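Local coordinates for cobalamin biosynthesis protein CobN (Mycobacterium tuberculosis, PDB 7C6O) that forms the catalytic subunit of cobaltochelatase, which probably inserts cobalt into the corrin ring of hydrogenobyrinic acid a,c-diamide on the aerobic route to cobalamin, at residues A[864-869]-A[1094-1099]; A[1099-1102]-A[1106-1109]; A[177-182]-A[198-203]. All blocks are in the same frame, centred on the assembly; numbering follows the deposited sequence.

Interaction 1 of 3, residues A[864-869]-A[1094-1099]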
loop_
_atom_site.group_PDB
_atom_site.type_symbol
_atom_site.label_atom_id
_atom_site.label_comp_id
_atom_site.label_asym_id
_atom_site.label_seq_id
_atom_site.Cartn_x
_atom_site.Cartn_y
_atom_site.Cartn_z
ATOM N N ASP A 864 -5.295 22.379 -12.860
ATOM C CA ASP A 864 -5.215 23.772 -13.296
ATOM C C ASP A 864 -3.770 24.207 -13.501
ATOM O O ASP A 864 -3.459 24.919 -14.462
ATOM C CB ASP A 864 -5.900 24.683 -12.278
ATOM C CG ASP A 864 -7.409 24.562 -12.307
ATOM O OD1 ASP A 864 -7.944 23.929 -13.244
ATOM O OD2 ASP A 864 -8.061 25.102 -11.387
ATOM N N SER A 865 -2.873 23.781 -12.606
ATOM C CA SER A 865 -1.476 24.193 -12.691
ATOM C C SER A 865 -0.791 23.572 -13.902
ATOM O O SER A 865 0.003 24.235 -14.582
ATOM C CB SER A 865 -0.750 23.816 -11.398
ATOM O OG SER A 865 0.599 24.239 -11.414
ATOM N N LEU A 866 -1.085 22.302 -14.185
ATOM C CA LEU A 866 -0.516 21.645 -15.358
ATOM C C LEU A 866 -0.983 22.320 -16.643
ATOM O O LEU A 866 -0.185 22.568 -17.553
ATOM C CB LEU A 866 -0.892 20.160 -15.355
ATOM C CG LEU A 866 -0.462 19.252 -16.514
ATOM C CD1 LEU A 866 -0.329 17.822 -16.017
ATOM C CD2 LEU A 866 -1.446 19.298 -17.676
ATOM N N LEU A 867 -2.281 22.616 -16.736
ATOM C CA LEU A 867 -2.809 23.228 -17.952
ATOM C C LEU A 867 -2.260 24.635 -18.148
ATOM O O LEU A 867 -1.920 25.021 -19.273
ATOM C CB LEU A 867 -4.336 23.239 -17.912
ATOM C CG LEU A 867 -4.994 21.855 -17.881
ATOM C CD1 LEU A 867 -6.496 21.971 -17.740
ATOM C CD2 LEU A 867 -4.635 21.059 -19.124
ATOM N N ALA A 868 -2.160 25.412 -17.066
ATOM C CA ALA A 868 -1.606 26.758 -17.174
ATOM C C ALA A 868 -0.169 26.727 -17.677
ATOM O O ALA A 868 0.215 27.534 -18.532
ATOM C CB ALA A 868 -1.686 27.470 -15.822
ATOM N N ARG A 869 0.640 25.798 -17.163
ATOM C CA ARG A 869 2.030 25.700 -17.599
ATOM C C ARG A 869 2.114 25.360 -19.081
ATOM O O ARG A 869 2.877 25.980 -19.831
ATOM C CB ARG A 869 2.771 24.653 -16.765
ATOM C CG ARG A 869 4.254 24.530 -17.097
ATOM C CD ARG A 869 5.005 25.813 -16.758
ATOM N NE ARG A 869 6.391 25.790 -17.219
ATOM C CZ ARG A 869 7.440 25.536 -16.442
ATOM N NH1 ARG A 869 7.271 25.281 -15.151
ATOM N NH2 ARG A 869 8.662 25.544 -16.956
ATOM N N ALA A 1094 5.999 16.675 -23.781
ATOM C CA ALA A 1094 6.382 17.438 -22.604
ATOM C C ALA A 1094 6.345 16.523 -21.385
ATOM O O ALA A 1094 5.532 15.599 -21.298
ATOM C CB ALA A 1094 5.450 18.634 -22.410
ATOM N N ALA A 1095 7.261 16.759 -20.450
ATOM C CA ALA A 1095 7.357 15.949 -19.238
ATOM C C ALA A 1095 7.304 16.889 -18.043
ATOM O O ALA A 1095 8.233 17.673 -17.827
ATOM C CB ALA A 1095 8.635 15.111 -19.229
ATOM N N TYR A 1096 6.216 16.825 -17.282
ATOM C CA TYR A 1096 5.996 17.710 -16.149
ATOM C C TYR A 1096 6.008 16.928 -14.844
ATOM O O TYR A 1096 5.628 15.755 -14.798
ATOM C CB TYR A 1096 4.656 18.447 -16.254
ATOM C CG TYR A 1096 4.566 19.504 -17.331
ATOM C CD1 TYR A 1096 5.655 19.814 -18.135
ATOM C CD2 TYR A 1096 3.381 20.204 -17.533
ATOM C CE1 TYR A 1096 5.564 20.786 -19.119
ATOM C CE2 TYR A 1096 3.279 21.173 -18.514
ATOM C CZ TYR A 1096 4.371 21.461 -19.301
ATOM O OH TYR A 1096 4.264 22.428 -20.275
ATOM N N ILE A 1097 6.429 17.608 -13.781
ATOM C CA ILE A 1097 6.329 17.114 -12.413
ATOM C C ILE A 1097 5.312 17.983 -11.686
ATOM O O ILE A 1097 5.475 19.207 -11.612
ATOM C CB ILE A 1097 7.686 17.146 -11.693
ATOM C CG1 ILE A 1097 8.635 16.093 -12.269
ATOM C CG2 ILE A 1097 7.503 16.957 -10.192
ATOM C CD1 ILE A 1097 8.207 14.671 -11.996
ATOM N N GLY A 1098 4.262 17.361 -11.160
ATOM C CA GLY A 1098 3.339 18.078 -10.303
ATOM C C GLY A 1098 3.772 17.982 -8.855
ATOM O O GLY A 1098 3.873 16.881 -8.309
ATOM N N ASP A 1099 4.046 19.117 -8.219
ATOM C CA ASP A 1099 4.547 19.141 -6.847
ATOM C C ASP A 1099 3.360 19.326 -5.908
ATOM O O ASP A 1099 2.865 20.441 -5.727
ATOM C CB ASP A 1099 5.587 20.246 -6.669
ATOM C CG ASP A 1099 6.266 20.206 -5.305
ATOM O OD1 ASP A 1099 5.828 19.434 -4.426
ATOM O OD2 ASP A 1099 7.251 20.954 -5.114
#
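Arg869 and Leu866 of helix 853-874 meet the ring of Tyr1096 on strand 1094-1099. This is helix-on-sheet packing of an alpha/beta fold. The strand runs between strands 1056-1061 and 1107-1110 of a mixed sheet, and the helix lies along one side of it. Arg869 can be followed outward from its backbone. Its CB already touches the ring, 3.9 Å from Tyr1096 CE2. CG is anti to the backbone N (chi1 -177°), which carries the chain out to the tyrosine ring. There Arg869 CG is the main point of contact. It lies 3.8 Å from Tyr1096 CE2 and equally near CZ and OH, approaching the ring obliquely. The chain then bends at chi2 (65°), and CD and NE lead the charge away from the ring. The guanidinium plane ends 33° from that of the tyrosine. The polar tip is held by other partners: NH2 forms a salt bridge with Glu1113, and NH1 makes a weak hydrogen bond to the carbonyl O of Thr1108. The arginine thus gives its aliphatic part to the tyrosine and its charge to the residues beyond. Leu866 adds a looser apolar touch, with CG 4.1 Å from Tyr1096 CD2. Leu866 also packs on Ala1058 of strand 1056-1061, and Thr1108 and Thr1110 of strand 1107-1110 touch the tyrosine. The carbonyl O of Leu866 lies at the ring edge, in the ring plane, 3.9 Å from Tyr1096 CE2.

Interaction 2 of 3, residues A[1099-1102]-A[1106-1109]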
loop_
_atom_site.group_PDB
_atom_site.type_symbol
_atom_site.label_atom_id
_atom_site.label_comp_id
_atom_site.label_asym_id
_atom_site.label_seq_id
_atom_site.Cartn_x
_atom_site.Cartn_y
_atom_site.Cartn_z
ATOM N N ASP A 1099 4.046 19.117 -8.219
ATOM C CA ASP A 1099 4.547 19.141 -6.847
ATOM C C ASP A 1099 3.360 19.326 -5.908
ATOM O O ASP A 1099 2.865 20.441 -5.727
ATOM C CB ASP A 1099 5.587 20.246 -6.669
ATOM C CG ASP A 1099 6.266 20.206 -5.305
ATOM O OD1 ASP A 1099 5.828 19.434 -4.426
ATOM O OD2 ASP A 1099 7.251 20.954 -5.114
ATOM N N ASN A 1100 2.908 18.229 -5.300
ATOM C CA ASN A 1100 1.879 18.283 -4.268
ATOM C C ASN A 1100 2.437 17.861 -2.909
ATOM O O ASN A 1100 1.747 17.237 -2.102
ATOM C CB ASN A 1100 0.655 17.446 -4.651
ATOM C CG ASN A 1100 0.980 15.980 -4.917
ATOM O OD1 ASN A 1100 2.071 15.637 -5.371
ATOM N ND2 ASN A 1100 0.007 15.107 -4.661
ATOM N N THR A 1101 3.701 18.206 -2.643
ATOM C CA THR A 1101 4.233 18.051 -1.292
ATOM C C THR A 1101 3.578 19.032 -0.329
ATOM O O THR A 1101 3.487 18.756 0.872
ATOM C CB THR A 1101 5.751 18.247 -1.281
ATOM O OG1 THR A 1101 6.080 19.532 -1.832
ATOM C CG2 THR A 1101 6.442 17.152 -2.081
ATOM N N ARG A 1102 3.118 20.171 -0.839
ATOM C CA ARG A 1102 2.413 21.180 -0.050
ATOM C C ARG A 1102 1.054 21.420 -0.691
ATOM O O ARG A 1102 0.962 22.133 -1.707
ATOM C CB ARG A 1102 3.218 22.476 0.022
ATOM C CG ARG A 1102 4.568 22.321 0.711
ATOM C CD ARG A 1102 5.587 23.334 0.194
ATOM N NE ARG A 1102 5.138 24.713 0.358
ATOM C CZ ARG A 1102 5.858 25.777 0.013
ATOM N NH1 ARG A 1102 7.064 25.626 -0.515
ATOM N NH2 ARG A 1102 5.371 26.997 0.199
ATOM N N ILE A 1106 0.454 24.148 -4.498
ATOM C CA ILE A 1106 0.697 23.208 -5.584
ATOM C C ILE A 1106 1.347 23.938 -6.751
ATOM O O ILE A 1106 0.895 25.012 -7.164
ATOM C CB ILE A 1106 -0.611 22.515 -5.994
ATOM C CG1 ILE A 1106 -0.956 21.430 -4.973
ATOM C CG2 ILE A 1106 -0.499 21.923 -7.391
ATOM C CD1 ILE A 1106 -2.251 20.738 -5.238
ATOM N N ARG A 1107 2.430 23.363 -7.270
ATOM C CA ARG A 1107 3.201 23.951 -8.355
ATOM C C ARG A 1107 3.510 22.882 -9.394
ATOM O O ARG A 1107 3.570 21.690 -9.082
ATOM C CB ARG A 1107 4.513 24.570 -7.843
ATOM C CG ARG A 1107 4.328 25.751 -6.901
ATOM C CD ARG A 1107 5.444 25.794 -5.868
ATOM N NE ARG A 1107 5.354 24.669 -4.939
ATOM C CZ ARG A 1107 6.356 24.242 -4.175
ATOM N NH1 ARG A 1107 7.538 24.842 -4.229
ATOM N NH2 ARG A 1107 6.177 23.209 -3.360
ATOM N N THR A 1108 3.707 23.322 -10.633
ATOM C CA THR A 1108 4.088 22.449 -11.733
ATOM C C THR A 1108 5.408 22.934 -12.314
ATOM O O THR A 1108 5.608 24.138 -12.505
ATOM C CB THR A 1108 3.006 22.423 -12.825
ATOM O OG1 THR A 1108 1.779 21.935 -12.271
ATOM C CG2 THR A 1108 3.420 21.521 -13.984
ATOM N N ARG A 1109 6.314 21.998 -12.571
ATOM C CA ARG A 1109 7.566 22.320 -13.235
ATOM C C ARG A 1109 7.888 21.215 -14.228
ATOM O O ARG A 1109 7.302 20.129 -14.190
ATOM C CB ARG A 1109 8.708 22.515 -12.225
ATOM C CG ARG A 1109 9.021 21.306 -11.369
ATOM C CD ARG A 1109 10.029 21.671 -10.279
ATOM N NE ARG A 1109 9.447 22.553 -9.273
ATOM C CZ ARG A 1109 8.970 22.143 -8.100
ATOM N NH1 ARG A 1109 9.012 20.860 -7.770
ATOM N NH2 ARG A 1109 8.453 23.021 -7.251
HETATM O O HOH W 1 3.559 21.617 -3.265
#
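The Arg1107 guanidinium has Asp1099 OD2 over one face and Arg1102 NH1 over the other. Arg1109 NH2 lies on the Asp1099 side, offset toward the rim. Water 1 sits at the edge, in plane, and accepts from Arg1107 NH2 at 3.1 Å. Asp1099 OD2 is 3.1 Å from Arg1107 NH2 but well out of its plane, so this salt bridge rests on charge alone. Arg1109 binds differently. Its NH1 and NH2 both donate to Asp1099 OD2, each at 3.2 Å, and the oxygen lies in the guanidinium plane. NH2 meets the anti lone pair; NH1 comes from above the carboxylate plane. These groups stand at the turn of a beta hairpin. Asp1099 and Arg1107 form an antiparallel hydrogen-bonded pair. Asp1099 N donates to Arg1107 O at 2.8 Å, and the return bond is weak. Asp1099 OD1 closes an Asx turn by accepting from Thr1101 N at 3.0 Å, and also takes Thr1101 OG1 at 2.6 Å. Arg1064 adds a further salt bridge to OD2. Arg1109 also pairs with Glu1114, Arg1107 NE donates to Ala1105 O, and Arg1102 NH2 to Glu744 O. Water 1 accepts from Arg1102 N and donates to Asp1099 O at 2.8 Å.

Interaction 3 of 3, residues A[177-182]-A[198-203]; sequences GVLERP and AQHLAG
Extended first torsions bring Leu179 and His200 together. In His200, CG stands opposite the backbone N (chi1 -173°), and the ring reaches out from helix 197-202 toward the 177-182 segment. Leu179 is also extended at chi1 (-180°), and a turn of 64° at chi2 sends its CD1 branch to the histidine. The methyl does not lie over the ring. It comes to the edge, near the ring plane, on the side of CE1 and ND1. Leu179 CD1 is 3.9 Å from His200 CE1 and 4.1 Å from His200 ND1. The carbonyl O of Val178 is a more distant neighbour, 4.4 Å from His200 CE1, and it approaches obliquely. The contact is small and consists of van der Waals packing. Stronger partners set the ring in place: His200 ND1 is hydrogen-bonded to Tyr195 OH, and the ring stacks with that of Tyr226. Leu179 packs on Pro224 and on Val208 of helix 206-217. The helix that carries His200 ends close by. Gly203 leaves it with positive phi in a Schellman motif, and its N donates to the carbonyl O of His200 at 3.1 Å. In the fold, strand 176-178 is an outermost strand of a mixed seven-stranded sheet. It runs antiparallel to strand 221-227, which in turn lies beside strand 190-196. The short helix 197-202 follows that last strand directly. The contact therefore joins the exit of an edge strand to the helix at the end of an inner strand, as part of an alpha/beta domain.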
loop_
_atom_site.group_PDB
_atom_site.type_symbol
_atom_site.label_atom_id
_atom_site.label_comp_id
_atom_site.label_asym_id
_atom_site.label_seq_id
_atom_site.Cartn_x
_atom_site.Cartn_y
_atom_site.Cartn_z
ATOM N N GLY A 177 -21.879 -17.300 22.229
ATOM C CA GLY A 177 -21.768 -18.627 22.805
ATOM C C GLY A 177 -20.716 -19.446 22.094
ATOM O O GLY A 177 -20.027 -18.971 21.185
ATOM N N VAL A 178 -20.610 -20.701 22.526
ATOM C CA VAL A 178 -19.615 -21.640 22.025
ATOM C C VAL A 178 -20.286 -22.616 21.072
ATOM O O VAL A 178 -21.429 -23.036 21.295
ATOM C CB VAL A 178 -18.935 -22.390 23.187
ATOM C CG1 VAL A 178 -17.699 -23.135 22.696
ATOM C CG2 VAL A 178 -18.580 -21.431 24.312
ATOM N N LEU A 179 -19.581 -22.971 20.000
ATOM C CA LEU A 179 -19.976 -24.098 19.163
ATOM C C LEU A 179 -19.466 -25.368 19.832
ATOM O O LEU A 179 -18.256 -25.614 19.869
ATOM C CB LEU A 179 -19.417 -23.950 17.751
ATOM C CG LEU A 179 -19.774 -25.070 16.771
ATOM C CD1 LEU A 179 -21.276 -25.123 16.530
ATOM C CD2 LEU A 179 -19.022 -24.902 15.460
ATOM N N GLU A 180 -20.380 -26.168 20.375
ATOM C CA GLU A 180 -19.973 -27.333 21.149
ATOM C C GLU A 180 -19.422 -28.417 20.231
ATOM O O GLU A 180 -20.065 -28.812 19.253
ATOM C CB GLU A 180 -21.145 -27.866 21.970
ATOM C CG GLU A 180 -21.632 -26.903 23.050
ATOM C CD GLU A 180 -20.574 -26.600 24.100
ATOM O OE1 GLU A 180 -19.651 -27.423 24.285
ATOM O OE2 GLU A 180 -20.666 -25.535 24.746
ATOM N N ARG A 181 -18.220 -28.887 20.546
ATOM C CA ARG A 181 -17.526 -29.918 19.794
ATOM C C ARG A 181 -16.830 -30.841 20.779
ATOM O O ARG A 181 -16.513 -30.425 21.900
ATOM C CB ARG A 181 -16.484 -29.321 18.833
ATOM C CG ARG A 181 -17.030 -28.292 17.860
ATOM C CD ARG A 181 -15.910 -27.644 17.054
ATOM N NE ARG A 181 -15.271 -28.581 16.134
ATOM C CZ ARG A 181 -14.091 -29.157 16.344
ATOM N NH1 ARG A 181 -13.401 -28.893 17.446
ATOM N NH2 ARG A 181 -13.597 -29.996 15.445
ATOM N N PRO A 182 -16.581 -32.092 20.399
ATOM C CA PRO A 182 -15.811 -32.979 21.275
ATOM C C PRO A 182 -14.389 -32.476 21.444
ATOM O O PRO A 182 -13.800 -31.888 20.534
ATOM C CB PRO A 182 -15.840 -34.326 20.542
ATOM C CG PRO A 182 -16.941 -34.211 19.540
ATOM C CD PRO A 182 -17.002 -32.768 19.162
ATOM N N ALA A 198 -25.604 -14.920 13.339
ATOM C CA ALA A 198 -26.601 -15.252 12.326
ATOM C C ALA A 198 -26.302 -16.594 11.666
ATOM O O ALA A 198 -27.223 -17.351 11.337
ATOM C CB ALA A 198 -26.673 -14.142 11.278
ATOM N N GLN A 199 -25.020 -16.907 11.461
ATOM C CA GLN A 199 -24.667 -18.199 10.882
ATOM C C GLN A 199 -24.912 -19.328 11.873
ATOM O O GLN A 199 -25.334 -20.423 11.482
ATOM C CB GLN A 199 -23.208 -18.194 10.425
ATOM C CG GLN A 199 -22.872 -17.095 9.435
ATOM C CD GLN A 199 -23.672 -17.197 8.152
ATOM O OE1 GLN A 199 -23.927 -18.291 7.647
ATOM N NE2 GLN A 199 -24.079 -16.051 7.618
ATOM N N HIS A 200 -24.647 -19.087 13.158
ATOM C CA HIS A 200 -24.912 -20.106 14.169
ATOM C C HIS A 200 -26.399 -20.437 14.226
ATOM O O HIS A 200 -26.786 -21.611 14.256
ATOM C CB HIS A 200 -24.411 -19.634 15.535
ATOM C CG HIS A 200 -24.490 -20.683 16.600
ATOM N ND1 HIS A 200 -23.559 -21.693 16.720
ATOM C CD2 HIS A 200 -25.391 -20.882 17.591
ATOM C CE1 HIS A 200 -23.882 -22.467 17.741
ATOM N NE2 HIS A 200 -24.990 -21.997 18.286
ATOM N N LEU A 201 -27.248 -19.406 14.226
ATOM C CA LEU A 201 -28.689 -19.630 14.295
ATOM C C LEU A 201 -29.197 -20.370 13.065
ATOM O O LEU A 201 -30.085 -21.225 13.168
ATOM C CB LEU A 201 -29.417 -18.298 14.451
ATOM C CG LEU A 201 -29.156 -17.557 15.760
ATOM C CD1 LEU A 201 -29.925 -16.252 15.792
ATOM C CD2 LEU A 201 -29.542 -18.435 16.925
ATOM N N ALA A 202 -28.650 -20.051 11.890
ATOM C CA ALA A 202 -29.065 -20.727 10.668
ATOM C C ALA A 202 -28.612 -22.180 10.622
ATOM O O ALA A 202 -29.184 -22.969 9.863
ATOM C CB ALA A 202 -28.523 -19.981 9.447
ATOM N N GLY A 203 -27.611 -22.552 11.416
ATOM C CA GLY A 203 -27.018 -23.868 11.306
ATOM C C GLY A 203 -25.941 -23.990 10.252
ATOM O O GLY A 203 -25.462 -25.102 10.005
#

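Overall arrangement
Interactions 1 and 2 belong to the same sheet and share Asp1099. Their centres are 9 Å apart. Interaction 1 is a buried contact that packs a helix on strand 1094-1099. Interaction 2 is partly buried and joins that strand to the next, 1107-1110. The two also touch directly: Ser865 OG is probably hydrogen-bonded to Thr1108 OG1. Their chemistry differs, with carbon packing round a tyrosine in the first and charge pairing with backbone bonds in the second. Interaction 3 is a small surface contact in another sheet, on the opposite side of the chain's centre. Its nearest atoms are about 41 Å from interaction 2.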